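Local structure of translocator protein bipD (Burkholderia pseudomallei, 3NFT) at residues A27-L33 with V283-G288; D136-Y140 with K271-Q275; K160-I165 with K179-L183; L191-L196 with S218-I223; M231-L235 with W250-F254. The protein is required for invasion of epithelial cells and for survival within host cells, and probably regulates secretion of the effectors BipB and BipC by the type III system. All coordinates share one frame; numbering follows the deposited sequence.

Helix 244-295 contributes one segment each to interactions 1, 2 and 5. Interactions 1 and 3 lie toward opposite ends of the molecule, with centres about 50 Å apart on opposite sides of the chain's centre. Interaction 2 sits nearer the middle and touches interaction 4 where Ala139 CB comes 4.2 Å from Leu196 CD2, so strand 193-195 and the residue after it lie against helix 121-160. Interactions 3 and 5 pack as one apolar cluster, their centres about 12 Å apart, with Leu161 CD2 3.7 Å from Phe254 CZ. Interactions 1 and 2, about 18 Å apart between centres, both also touch the second subunit.

Interaction 1 of 5, residues A27-L33 with V283-G288; sequences AMTDDDL and VKVLSG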
# COMPACT_ATOMS: atom_id res chain seq x y z
N ALA A 27 8.53 11.97 11.54
CA ALA A 27 8.07 13.27 12.12
C ALA A 27 6.55 13.29 12.30
O ALA A 27 5.81 12.89 11.40
CB ALA A 27 8.51 14.41 11.21
N MET A 28 6.09 13.77 13.46
CA MET A 28 4.66 13.79 13.78
C MET A 28 4.05 15.19 13.73
O MET A 28 2.85 15.32 13.46
CB MET A 28 4.42 13.14 15.15
CG MET A 28 4.79 11.66 15.16
SD MET A 28 4.57 10.81 16.74
CE MET A 28 4.51 9.11 16.17
N THR A 29 4.85 16.22 13.98
CA THR A 29 4.38 17.61 13.88
C THR A 29 5.13 18.37 12.78
O THR A 29 6.13 17.89 12.25
CB THR A 29 4.57 18.38 15.20
OG1 THR A 29 5.96 18.69 15.41
CG2 THR A 29 4.04 17.54 16.38
N ASP A 30 4.62 19.55 12.44
CA ASP A 30 5.26 20.41 11.46
C ASP A 30 6.66 20.84 11.89
O ASP A 30 7.57 20.88 11.06
CB ASP A 30 4.39 21.64 11.16
CG ASP A 30 3.08 21.28 10.44
OD1 ASP A 30 2.26 22.20 10.25
OD2 ASP A 30 2.85 20.11 10.07
N ASP A 31 6.84 21.15 13.18
CA ASP A 31 8.17 21.47 13.69
C ASP A 31 9.10 20.26 13.51
O ASP A 31 10.26 20.41 13.14
CB ASP A 31 8.10 21.89 15.18
CG ASP A 31 9.36 22.60 15.65
OD1 ASP A 31 9.88 22.24 16.72
OD2 ASP A 31 9.84 23.53 14.97
N ASP A 32 8.56 19.06 13.76
CA ASP A 32 9.33 17.83 13.54
C ASP A 32 9.75 17.71 12.08
O ASP A 32 10.86 17.30 11.79
CB ASP A 32 8.52 16.57 13.88
CG ASP A 32 8.26 16.38 15.35
OD1 ASP A 32 8.92 17.04 16.18
OD2 ASP A 32 7.41 15.53 15.68
N LEU A 33 8.85 18.03 11.14
CA LEU A 33 9.19 17.95 9.74
C LEU A 33 10.34 18.89 9.40
O LEU A 33 11.30 18.51 8.72
CB LEU A 33 7.97 18.23 8.84
CG LEU A 33 6.97 17.08 8.72
CD1 LEU A 33 5.61 17.51 8.14
CD2 LEU A 33 7.58 16.00 7.85
N VAL A 283 3.95 11.58 5.70
CA VAL A 283 4.97 11.40 6.72
C VAL A 283 4.33 11.23 8.10
O VAL A 283 4.76 10.38 8.88
CB VAL A 283 5.98 12.56 6.75
CG1 VAL A 283 6.87 12.47 8.02
CG2 VAL A 283 6.77 12.56 5.49
N LYS A 284 3.31 12.04 8.40
CA LYS A 284 2.62 11.93 9.70
C LYS A 284 1.93 10.57 9.85
O LYS A 284 1.97 9.95 10.92
CB LYS A 284 1.62 13.08 9.86
CG LYS A 284 2.29 14.44 10.09
CD LYS A 284 1.31 15.59 10.02
CE LYS A 284 2.04 16.93 10.08
NZ LYS A 284 1.11 18.09 10.20
N VAL A 285 1.34 10.07 8.77
CA VAL A 285 0.74 8.74 8.76
C VAL A 285 1.79 7.64 8.97
O VAL A 285 1.62 6.75 9.80
CB VAL A 285 -0.06 8.48 7.46
CG1 VAL A 285 -0.42 7.00 7.33
CG2 VAL A 285 -1.31 9.33 7.49
N LEU A 286 2.89 7.71 8.24
CA LEU A 286 3.94 6.71 8.33
C LEU A 286 4.60 6.71 9.71
O LEU A 286 4.89 5.64 10.26
CB LEU A 286 4.99 6.94 7.26
CG LEU A 286 4.62 6.66 5.79
CD1 LEU A 286 5.76 7.18 4.88
CD2 LEU A 286 4.37 5.19 5.57
N SER A 287 4.81 7.90 10.28
CA SER A 287 5.42 8.02 11.60
C SER A 287 4.52 7.41 12.65
O SER A 287 5.00 6.69 13.53
CB SER A 287 5.68 9.49 11.91
OG SER A 287 6.58 9.96 10.96
N GLY A 288 3.22 7.69 12.56
CA GLY A 288 2.25 7.10 13.47
C GLY A 288 2.18 5.60 13.35
O GLY A 288 2.11 4.89 14.37
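Lys284 NZ and Asp30 OD2 make the shortest polar link here, a 2.7 Å salt bridge that meets the carboxylate on its syn side but 28° out of its plane. The lysine gets there fully stretched. Its chain is extended beyond CG and runs past the backbone of Met28, with Lys284 CG 3.5 Å from Met28 O, before the ammonium reaches the first turn of helix 30-35. A second polar tie holds the start of the modelled chain: Ala27 N donates to Ser287 OG over 2.9 Å. With chi1 at -62°, Ser287 OG lies beside its own backbone N and faces the incoming residue. Val283 CG1 lies 3.6 Å from Ala27 O and equally close to Leu33 CD2, while the extended Met28 chain lays its CE 3.6 Å from Ser287 O at the more exposed edge. The turn is braced internally by a capping box, in which Asp32 N bonds Thr29 OG1 and Asp32 OD2 accepts from both Thr29 N and Met28 N. Such packing of the N-terminal region on the coiled coil is consistent with its role as an intramolecular chaperone. Leu33 and Val283 both rest on Leu95, and Lys284 lies against Thr292 of the second subunit, so helix 76-103 backs the apolar side and the neighbouring chain packs on the lysine.

Interaction 2 of 5, residues D136-Y140 with K271-Q275; sequences DIDAY and KYSHQ
Tyr140 reaches across from helix 121-160 to helix 244-295, two long antiparallel helices of the predicted coiled coil of this tip-protein family. The short segments run at 160° to each other with axes 11.0 Å apart, a spacing wide enough for whole side chains to lie between them. Tyr140 has the largest share of the contact. Its chi1 of -108° lies away from the usual staggered positions and carries the ring between Tyr272 and Gln275. Gln275 comes over one face in the opposite direction: its CB is 4.1 Å from the Tyr140 ring centroid in a CH-pi contact displaced toward the rim. Beyond CB the glutamine bends at chi2 and turns its amide nearly parallel to the ring, the two planes 14° apart. The amide ends against the first helix, with Gln275 OE1 3.8 Å from Asp136 CB and NE2 beside the backbone of Ile137. Tyr272 meets the same tyrosine differently, since Tyr140 CD2 arrives at the edge of the Tyr272 ring, 4.1 Å from its CD1. All six touching residues are buried, and no hydrogen bond crosses between the two segments; the polar ends of Asp136, Tyr140 and Lys271 look to helix 202-209 instead. Asp136 forms a salt bridge with Arg204, while Glu208 accepts from Lys271 NZ through its backbone O and is hydrogen-bonded to the phenol through its carboxylate. On the way to Glu208 the phenol crosses the lysine stem at about a right angle, Tyr140 OH lying 3.4 Å from Lys271 CB.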
# COMPACT_ATOMS: atom_id res chain seq x y z
N ASP A 136 5.49 10.54 -6.79
CA ASP A 136 4.78 11.82 -6.82
C ASP A 136 5.71 12.99 -6.56
O ASP A 136 5.60 14.03 -7.21
CB ASP A 136 3.62 11.83 -5.83
CG ASP A 136 2.43 11.02 -6.28
OD1 ASP A 136 2.31 10.75 -7.49
OD2 ASP A 136 1.63 10.63 -5.43
N ILE A 137 6.63 12.83 -5.61
CA ILE A 137 7.64 13.86 -5.39
C ILE A 137 8.42 14.20 -6.63
O ILE A 137 8.61 15.37 -6.97
CB ILE A 137 8.68 13.44 -4.31
CG1 ILE A 137 8.03 13.46 -2.93
CG2 ILE A 137 9.95 14.34 -4.37
CD1 ILE A 137 8.85 12.60 -1.93
N ASP A 138 8.92 13.14 -7.27
CA ASP A 138 9.71 13.30 -8.47
C ASP A 138 8.92 13.92 -9.60
O ASP A 138 9.41 14.82 -10.30
CB ASP A 138 10.21 11.92 -8.94
CG ASP A 138 11.39 11.40 -8.13
OD1 ASP A 138 11.77 10.23 -8.38
OD2 ASP A 138 11.94 12.11 -7.26
N ALA A 139 7.70 13.41 -9.83
CA ALA A 139 6.84 13.92 -10.88
C ALA A 139 6.60 15.41 -10.69
O ALA A 139 6.74 16.22 -11.61
CB ALA A 139 5.49 13.20 -10.89
N TYR A 140 6.21 15.79 -9.49
CA TYR A 140 5.87 17.17 -9.27
C TYR A 140 7.07 18.08 -9.36
O TYR A 140 6.95 19.20 -9.87
CB TYR A 140 5.12 17.39 -7.95
CG TYR A 140 3.67 17.70 -8.21
CD1 TYR A 140 2.67 16.78 -7.99
CD2 TYR A 140 3.32 18.92 -8.75
CE1 TYR A 140 1.35 17.10 -8.25
CE2 TYR A 140 2.02 19.24 -9.02
CZ TYR A 140 1.05 18.33 -8.78
OH TYR A 140 -0.23 18.71 -9.10
N LYS A 271 -1.59 23.55 -6.91
CA LYS A 271 -1.65 22.11 -6.94
C LYS A 271 -0.38 21.51 -6.34
O LYS A 271 -0.45 20.51 -5.64
CB LYS A 271 -1.87 21.63 -8.37
CG LYS A 271 -3.18 22.07 -8.95
CD LYS A 271 -3.26 21.67 -10.39
CE LYS A 271 -4.62 21.97 -10.96
NZ LYS A 271 -4.54 21.88 -12.45
N TYR A 272 0.77 22.14 -6.61
CA TYR A 272 2.04 21.73 -6.02
C TYR A 272 1.98 21.87 -4.48
O TYR A 272 2.43 21.00 -3.76
CB TYR A 272 3.15 22.59 -6.61
CG TYR A 272 4.47 22.46 -5.93
CD1 TYR A 272 5.21 21.27 -5.98
CD2 TYR A 272 5.02 23.53 -5.22
CE1 TYR A 272 6.44 21.16 -5.33
CE2 TYR A 272 6.25 23.42 -4.59
CZ TYR A 272 6.96 22.24 -4.66
OH TYR A 272 8.17 22.12 -4.00
N SER A 273 1.41 22.97 -4.01
CA SER A 273 1.22 23.16 -2.57
C SER A 273 0.36 22.06 -1.94
O SER A 273 0.64 21.59 -0.84
CB SER A 273 0.63 24.54 -2.31
OG SER A 273 1.51 25.54 -2.78
N HIS A 274 -0.69 21.65 -2.65
CA HIS A 274 -1.51 20.51 -2.22
C HIS A 274 -0.70 19.21 -2.16
O HIS A 274 -0.82 18.44 -1.20
CB HIS A 274 -2.76 20.34 -3.10
CG HIS A 274 -3.60 19.17 -2.72
ND1 HIS A 274 -3.60 18.00 -3.45
CD2 HIS A 274 -4.43 18.97 -1.67
CE1 HIS A 274 -4.43 17.14 -2.88
NE2 HIS A 274 -4.93 17.70 -1.79
N GLN A 275 0.16 18.98 -3.15
CA GLN A 275 1.07 17.85 -3.11
C GLN A 275 1.99 17.90 -1.90
O GLN A 275 2.20 16.89 -1.26
CB GLN A 275 1.89 17.74 -4.43
CG GLN A 275 3.30 17.13 -4.35
CD GLN A 275 3.33 15.68 -3.94
OE1 GLN A 275 2.33 14.95 -4.09
NE2 GLN A 275 4.49 15.24 -3.42

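Interaction 3 of 5, residues K160-I165 with K179-L183; sequences KLQDYI and KIKAL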
# COMPACT_ATOMS: atom_id res chain seq x y z
N LYS A 160 13.05 41.47 -22.67
CA LYS A 160 13.85 41.75 -23.86
C LYS A 160 13.08 42.54 -24.91
O LYS A 160 13.64 43.44 -25.55
CB LYS A 160 14.35 40.45 -24.48
CG LYS A 160 15.44 39.78 -23.72
CD LYS A 160 15.89 38.49 -24.41
CE LYS A 160 17.30 38.12 -24.05
NZ LYS A 160 17.49 37.90 -22.59
N LEU A 161 11.79 42.24 -25.07
CA LEU A 161 11.02 42.85 -26.14
C LEU A 161 10.82 44.34 -25.96
O LEU A 161 10.57 45.06 -26.89
CB LEU A 161 9.68 42.15 -26.36
CG LEU A 161 8.58 42.25 -25.29
CD1 LEU A 161 7.84 43.58 -25.44
CD2 LEU A 161 7.58 41.07 -25.42
N GLN A 162 11.00 44.80 -24.71
CA GLN A 162 10.83 46.22 -24.39
C GLN A 162 11.87 47.09 -25.10
O GLN A 162 11.67 48.29 -25.26
CB GLN A 162 10.85 46.42 -22.87
CG GLN A 162 9.70 45.71 -22.22
CD GLN A 162 9.62 45.97 -20.72
OE1 GLN A 162 9.97 47.06 -20.26
NE2 GLN A 162 9.18 44.98 -19.98
N ASP A 163 12.98 46.47 -25.52
CA ASP A 163 13.99 47.22 -26.26
C ASP A 163 13.46 47.66 -27.61
O ASP A 163 14.05 48.53 -28.27
CB ASP A 163 15.22 46.37 -26.52
CG ASP A 163 16.11 46.17 -25.32
OD1 ASP A 163 17.07 45.37 -25.42
OD2 ASP A 163 15.91 46.82 -24.29
N TYR A 164 12.38 47.02 -28.05
CA TYR A 164 11.81 47.28 -29.37
C TYR A 164 10.55 48.14 -29.34
O TYR A 164 9.84 48.27 -30.35
CB TYR A 164 11.58 45.94 -30.08
CG TYR A 164 12.86 45.23 -30.39
CD1 TYR A 164 13.16 44.02 -29.79
CD2 TYR A 164 13.77 45.77 -31.29
CE1 TYR A 164 14.37 43.36 -30.07
CE2 TYR A 164 14.97 45.11 -31.58
CZ TYR A 164 15.26 43.92 -30.96
OH TYR A 164 16.44 43.26 -31.26
N ILE A 165 10.26 48.74 -28.18
CA ILE A 165 9.19 49.68 -28.05
C ILE A 165 9.80 50.98 -27.58
O ILE A 165 10.54 50.98 -26.57
CB ILE A 165 8.14 49.19 -27.03
CG1 ILE A 165 7.55 47.85 -27.50
CG2 ILE A 165 7.11 50.26 -26.74
CD1 ILE A 165 6.75 47.13 -26.45
N LYS A 179 10.77 42.03 -34.91
CA LYS A 179 11.84 41.62 -34.03
C LYS A 179 11.23 40.92 -32.81
O LYS A 179 11.76 39.91 -32.33
CB LYS A 179 12.66 42.82 -33.57
CG LYS A 179 13.40 43.54 -34.71
CD LYS A 179 14.36 42.63 -35.39
CE LYS A 179 15.09 43.35 -36.49
NZ LYS A 179 15.46 44.72 -36.07
N ILE A 180 10.11 41.46 -32.34
CA ILE A 180 9.44 40.88 -31.16
C ILE A 180 8.86 39.50 -31.49
O ILE A 180 8.98 38.57 -30.71
CB ILE A 180 8.37 41.81 -30.59
CG1 ILE A 180 9.01 43.13 -30.15
CG2 ILE A 180 7.65 41.18 -29.40
CD1 ILE A 180 8.07 44.21 -29.69
N LYS A 181 8.31 39.34 -32.70
CA LYS A 181 7.79 38.04 -33.11
C LYS A 181 8.88 36.99 -33.08
O LYS A 181 8.64 35.87 -32.64
CB LYS A 181 7.22 38.12 -34.52
CG LYS A 181 5.95 38.88 -34.65
CD LYS A 181 5.58 39.09 -36.12
CE LYS A 181 4.58 40.19 -36.33
NZ LYS A 181 4.20 40.31 -37.78
N ALA A 182 10.07 37.36 -33.53
CA ALA A 182 11.19 36.44 -33.57
C ALA A 182 11.61 36.01 -32.14
O ALA A 182 11.95 34.84 -31.90
CB ALA A 182 12.40 37.05 -34.35
N LEU A 183 11.63 36.97 -31.22
CA LEU A 183 11.93 36.66 -29.82
C LEU A 183 10.91 35.67 -29.25
O LEU A 183 11.28 34.70 -28.59
CB LEU A 183 11.97 37.95 -28.98
CG LEU A 183 13.13 38.89 -29.19
CD1 LEU A 183 12.88 40.21 -28.44
CD2 LEU A 183 14.42 38.26 -28.70
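Leu161 and Ile180 form the tight, buried half of this contact, where the chain leaves helix 121-160 through a short 3-10 turn and packs on helix 177-189. The two side chains meet at an oblique angle, with Leu161 CB 3.8 Å from Ile180 CG2. Leu161 holds CG between its backbone N and carbonyl carbon, the crowded position (chi1 69°), which brings CD2 as well to the isoleucine. Ile180 is the most extensively engaged residue of segment 179-183: its CG1 also reaches Tyr164 CB at 3.8 Å, and its CD1 comes 3.8 Å from Leu161 O. Toward solvent the packing changes character. There Tyr164 lays its ring across exposed Lys179, whose CB stands over the ring centre, 3.7 Å from the Tyr164 centroid and only 4° off its normal, an almost ideal CH-pi contact. Leu183 joins the two halves: its CD1 approaches the edge of the ring, 3.8 Å from Tyr164 CE1, and also touches the backbone of Leu161. Lys160 lends little but its stem here, its ammonium turning back to a salt bridge with Asp156. No hydrogen bond crosses between the segments. Beyond them, Ile180 continues onto Ile175 and Leu161 onto Phe254, so helix 177-189 leans on strand 172-175 while the turn, which runs into strand 165-168, packs on helix 244-295.

Interaction 4 of 5, residues L191-L196 with S218-I223; sequences LPTMQL and SGVVTI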
# COMPACT_ATOMS: atom_id res chain seq x y z
N LEU A 191 10.47 25.41 -25.79
CA LEU A 191 9.70 25.08 -24.60
C LEU A 191 10.20 23.78 -23.96
O LEU A 191 10.48 22.79 -24.66
CB LEU A 191 8.20 24.97 -24.91
CG LEU A 191 7.53 26.31 -25.24
CD1 LEU A 191 6.12 26.08 -25.79
CD2 LEU A 191 7.52 27.25 -24.02
N PRO A 192 10.34 23.77 -22.63
CA PRO A 192 10.78 22.57 -21.92
C PRO A 192 9.80 21.43 -22.08
O PRO A 192 8.61 21.64 -22.20
CB PRO A 192 10.78 23.01 -20.44
CG PRO A 192 10.51 24.38 -20.43
CD PRO A 192 10.00 24.86 -21.72
N THR A 193 10.31 20.21 -22.12
CA THR A 193 9.46 19.03 -22.04
C THR A 193 9.84 18.27 -20.79
O THR A 193 10.95 18.42 -20.27
CB THR A 193 9.60 18.15 -23.28
OG1 THR A 193 10.92 17.62 -23.31
CG2 THR A 193 9.35 18.95 -24.53
N MET A 194 8.91 17.49 -20.27
CA MET A 194 9.11 16.79 -19.03
C MET A 194 8.67 15.35 -19.21
O MET A 194 7.76 15.08 -19.98
CB MET A 194 8.29 17.47 -17.94
CG MET A 194 8.73 18.91 -17.61
SD MET A 194 7.35 20.06 -17.42
CE MET A 194 7.01 20.45 -19.13
N GLN A 195 9.34 14.44 -18.53
CA GLN A 195 9.00 13.03 -18.59
C GLN A 195 8.49 12.64 -17.22
O GLN A 195 9.19 12.78 -16.23
CB GLN A 195 10.23 12.20 -18.96
CG GLN A 195 10.00 10.71 -18.89
CD GLN A 195 9.00 10.24 -19.92
OE1 GLN A 195 9.18 10.47 -21.12
NE2 GLN A 195 7.94 9.58 -19.45
N LEU A 196 7.26 12.15 -17.18
CA LEU A 196 6.70 11.59 -15.95
C LEU A 196 7.42 10.29 -15.58
O LEU A 196 7.97 9.60 -16.47
CB LEU A 196 5.20 11.32 -16.12
CG LEU A 196 4.29 12.54 -16.25
CD1 LEU A 196 2.86 12.16 -16.62
CD2 LEU A 196 4.32 13.32 -14.95
N SER A 218 3.14 8.08 -23.59
CA SER A 218 4.40 7.67 -22.97
C SER A 218 4.85 8.56 -21.81
O SER A 218 5.94 8.37 -21.28
CB SER A 218 5.51 7.60 -24.02
OG SER A 218 5.72 8.85 -24.65
N GLY A 219 4.01 9.50 -21.39
CA GLY A 219 4.29 10.34 -20.24
C GLY A 219 5.13 11.58 -20.50
O GLY A 219 5.69 12.18 -19.55
N VAL A 220 5.22 12.00 -21.77
CA VAL A 220 5.91 13.21 -22.11
C VAL A 220 4.94 14.37 -21.95
O VAL A 220 3.88 14.42 -22.60
CB VAL A 220 6.48 13.19 -23.55
CG1 VAL A 220 7.12 14.52 -23.89
CG2 VAL A 220 7.50 12.03 -23.71
N VAL A 221 5.30 15.31 -21.09
CA VAL A 221 4.54 16.51 -20.85
C VAL A 221 5.13 17.65 -21.66
O VAL A 221 6.32 17.96 -21.53
CB VAL A 221 4.53 16.88 -19.37
CG1 VAL A 221 3.61 18.07 -19.16
CG2 VAL A 221 4.09 15.69 -18.51
N THR A 222 4.29 18.27 -22.48
CA THR A 222 4.66 19.45 -23.25
C THR A 222 3.75 20.62 -22.86
O THR A 222 2.62 20.41 -22.38
CB THR A 222 4.55 19.20 -24.77
OG1 THR A 222 3.24 18.73 -25.06
CG2 THR A 222 5.58 18.18 -25.24
N ILE A 223 4.24 21.82 -23.04
CA ILE A 223 3.54 23.03 -22.65
C ILE A 223 2.77 23.56 -23.85
O ILE A 223 3.34 23.72 -24.94
CB ILE A 223 4.55 24.06 -22.15
CG1 ILE A 223 5.30 23.49 -20.94
CG2 ILE A 223 3.87 25.38 -21.84
CD1 ILE A 223 6.45 24.31 -20.57
O HOH W 1 6.87 21.84 -24.17
O HOH W 2 8.66 8.87 -23.20
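Met194 and Val221 exchange the central backbone bonds of this antiparallel ladder, Val221 N donating to Met194 O at 2.7 Å and Met194 N to Val221 O at 2.9 Å. One step on, Leu196 N bonds Gly219 O over 2.8 Å in an almost straight line (179° at the hydrogen). Gln195 and Val220 form the non-hydrogen-bonded pair between these links. The Gln195 side chain adds its own bridge: CG lies anti to the backbone N (chi1 173°) and the chain then bends at chi2, bringing the amide to Ser218 and Leu196. There Gln195 NE2 donates to Ser218 O at 3.0 Å and to Leu196 O, both acceptors close to the amide plane, which fixes how the group is rotated. A water donates to Gln195 OE1 at 2.7 Å and has a weak link to Ser218 OG, whose stronger partner is Ser216 OG. At the far end, where the strands part, another water takes over, donating to Pro192 O at 2.6 Å and accepting from Ile223 N.

Beyond the backbone bonds, Met194 and Val221 put their side chains on one face, with Leu196 CG 3.9 Å from Val221 CG2. The bent Met194 chain carries its CE to 3.9 Å from Ile223 CG1, and Pro192 covers the end of the same isoleucine. Met194 and Ile223 face helix 121-160, while Leu196 turns to helix 202-209; Thr193, Gln195, Val220 and Thr222 line the other face. The chemistry is that of an amphipathic sheet, greasy against these two helices and mostly polar on its more exposed side.

Interaction 5 of 5, residues M231-L235 with W250-F254; sequences MRDSL and WNTAF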
# COMPACT_ATOMS: atom_id res chain seq x y z
N MET A 231 0.09 35.94 -28.38
CA MET A 231 0.97 37.10 -28.20
C MET A 231 1.75 37.42 -29.49
O MET A 231 1.77 38.54 -29.96
CB MET A 231 1.95 36.83 -27.06
CG MET A 231 1.36 36.89 -25.68
SD MET A 231 2.64 36.36 -24.51
CE MET A 231 2.25 37.30 -23.08
N ARG A 232 2.34 36.39 -30.06
CA ARG A 232 3.07 36.55 -31.33
C ARG A 232 2.18 37.13 -32.44
O ARG A 232 2.56 38.09 -33.15
CB ARG A 232 3.66 35.21 -31.80
CG ARG A 232 4.66 35.31 -32.92
CD ARG A 232 4.88 33.93 -33.57
NE ARG A 232 3.61 33.44 -34.10
CZ ARG A 232 3.27 32.16 -34.26
NH1 ARG A 232 4.10 31.18 -33.94
NH2 ARG A 232 2.05 31.86 -34.72
N ASP A 233 1.00 36.55 -32.60
CA ASP A 233 0.09 36.97 -33.68
C ASP A 233 -0.54 38.34 -33.47
O ASP A 233 -1.09 38.92 -34.42
CB ASP A 233 -1.03 35.95 -33.86
CG ASP A 233 -0.55 34.64 -34.39
OD1 ASP A 233 -1.37 33.69 -34.31
OD2 ASP A 233 0.61 34.51 -34.88
N SER A 234 -0.43 38.89 -32.26
CA SER A 234 -0.96 40.23 -31.99
C SER A 234 -0.08 41.35 -32.55
O SER A 234 -0.52 42.50 -32.62
CB SER A 234 -1.15 40.45 -30.48
OG SER A 234 0.10 40.62 -29.81
N LEU A 235 1.17 41.03 -32.87
CA LEU A 235 2.17 42.06 -33.14
C LEU A 235 2.09 42.59 -34.56
O LEU A 235 1.83 41.83 -35.51
CB LEU A 235 3.56 41.50 -32.91
CG LEU A 235 3.89 41.33 -31.43
CD1 LEU A 235 4.93 40.26 -31.25
CD2 LEU A 235 4.29 42.73 -30.83
N TRP A 250 -3.37 47.42 -28.05
CA TRP A 250 -2.51 46.27 -28.27
C TRP A 250 -1.91 45.77 -26.94
O TRP A 250 -1.91 44.58 -26.64
CB TRP A 250 -1.39 46.60 -29.28
CG TRP A 250 -0.35 45.52 -29.24
CD1 TRP A 250 -0.44 44.27 -29.80
CD2 TRP A 250 0.85 45.51 -28.45
NE1 TRP A 250 0.66 43.53 -29.47
CE2 TRP A 250 1.47 44.26 -28.63
CE3 TRP A 250 1.48 46.46 -27.65
CZ2 TRP A 250 2.67 43.92 -28.00
CZ3 TRP A 250 2.67 46.13 -27.03
CH2 TRP A 250 3.25 44.88 -27.20
N ASN A 251 -1.43 46.71 -26.12
CA ASN A 251 -0.81 46.38 -24.83
C ASN A 251 -1.81 45.66 -23.95
O ASN A 251 -1.48 44.71 -23.27
CB ASN A 251 -0.32 47.68 -24.17
CG ASN A 251 0.61 47.46 -23.00
OD1 ASN A 251 1.13 46.35 -22.77
ND2 ASN A 251 0.88 48.54 -22.28
N THR A 252 -3.06 46.11 -23.98
CA THR A 252 -4.09 45.47 -23.18
C THR A 252 -4.32 44.03 -23.63
O THR A 252 -4.45 43.13 -22.81
CB THR A 252 -5.39 46.29 -23.21
OG1 THR A 252 -5.13 47.57 -22.59
CG2 THR A 252 -6.53 45.56 -22.48
N ALA A 253 -4.37 43.80 -24.94
CA ALA A 253 -4.52 42.44 -25.42
C ALA A 253 -3.34 41.58 -25.02
O ALA A 253 -3.50 40.44 -24.61
CB ALA A 253 -4.71 42.43 -26.92
N PHE A 254 -2.15 42.14 -25.16
CA PHE A 254 -0.91 41.42 -24.84
C PHE A 254 -0.90 41.03 -23.37
O PHE A 254 -0.61 39.88 -23.01
CB PHE A 254 0.30 42.30 -25.18
CG PHE A 254 1.58 41.54 -25.32
CD1 PHE A 254 1.91 40.92 -26.52
CD2 PHE A 254 2.43 41.46 -24.26
CE1 PHE A 254 3.10 40.23 -26.67
CE2 PHE A 254 3.65 40.75 -24.39
CZ PHE A 254 3.97 40.14 -25.61
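A Met-aromatic contact joins Met231, on helix 226-233, to Phe254 on the coiled-coil helix 244-295. Met231 crosses the ring at about a right angle: its CG lies over one face, 4.2 Å from the Phe254 centroid and 22° off the normal, and its SD stands more obliquely at 4.6 Å from that centroid. The opposite face of the same ring is covered toward its rim by Trp250 CH2, one turn earlier, so the phenylalanine is sandwiched. Ser234 OG meets the ring at its edge, in plane.

That hydroxyl does double duty. Trp250 NE1 donates to Ser234 OG at 3.0 Å, a somewhat bent bond (144°), while Ser234 OG itself donates to Met231 O at 2.7 Å. The serine torsion, chi1 73°, brings OG back to that carbonyl, which Ser234 N also reaches, and leaves it placed to accept the indole N-H. Around this buried patch, Leu59 packs on Trp250 and Phe254, and Ile180 of helix 177-189 packs on Leu235. The leucine also touches the indole obliquely, Leu235 CD2 lying 3.5 Å from Trp250 CZ2.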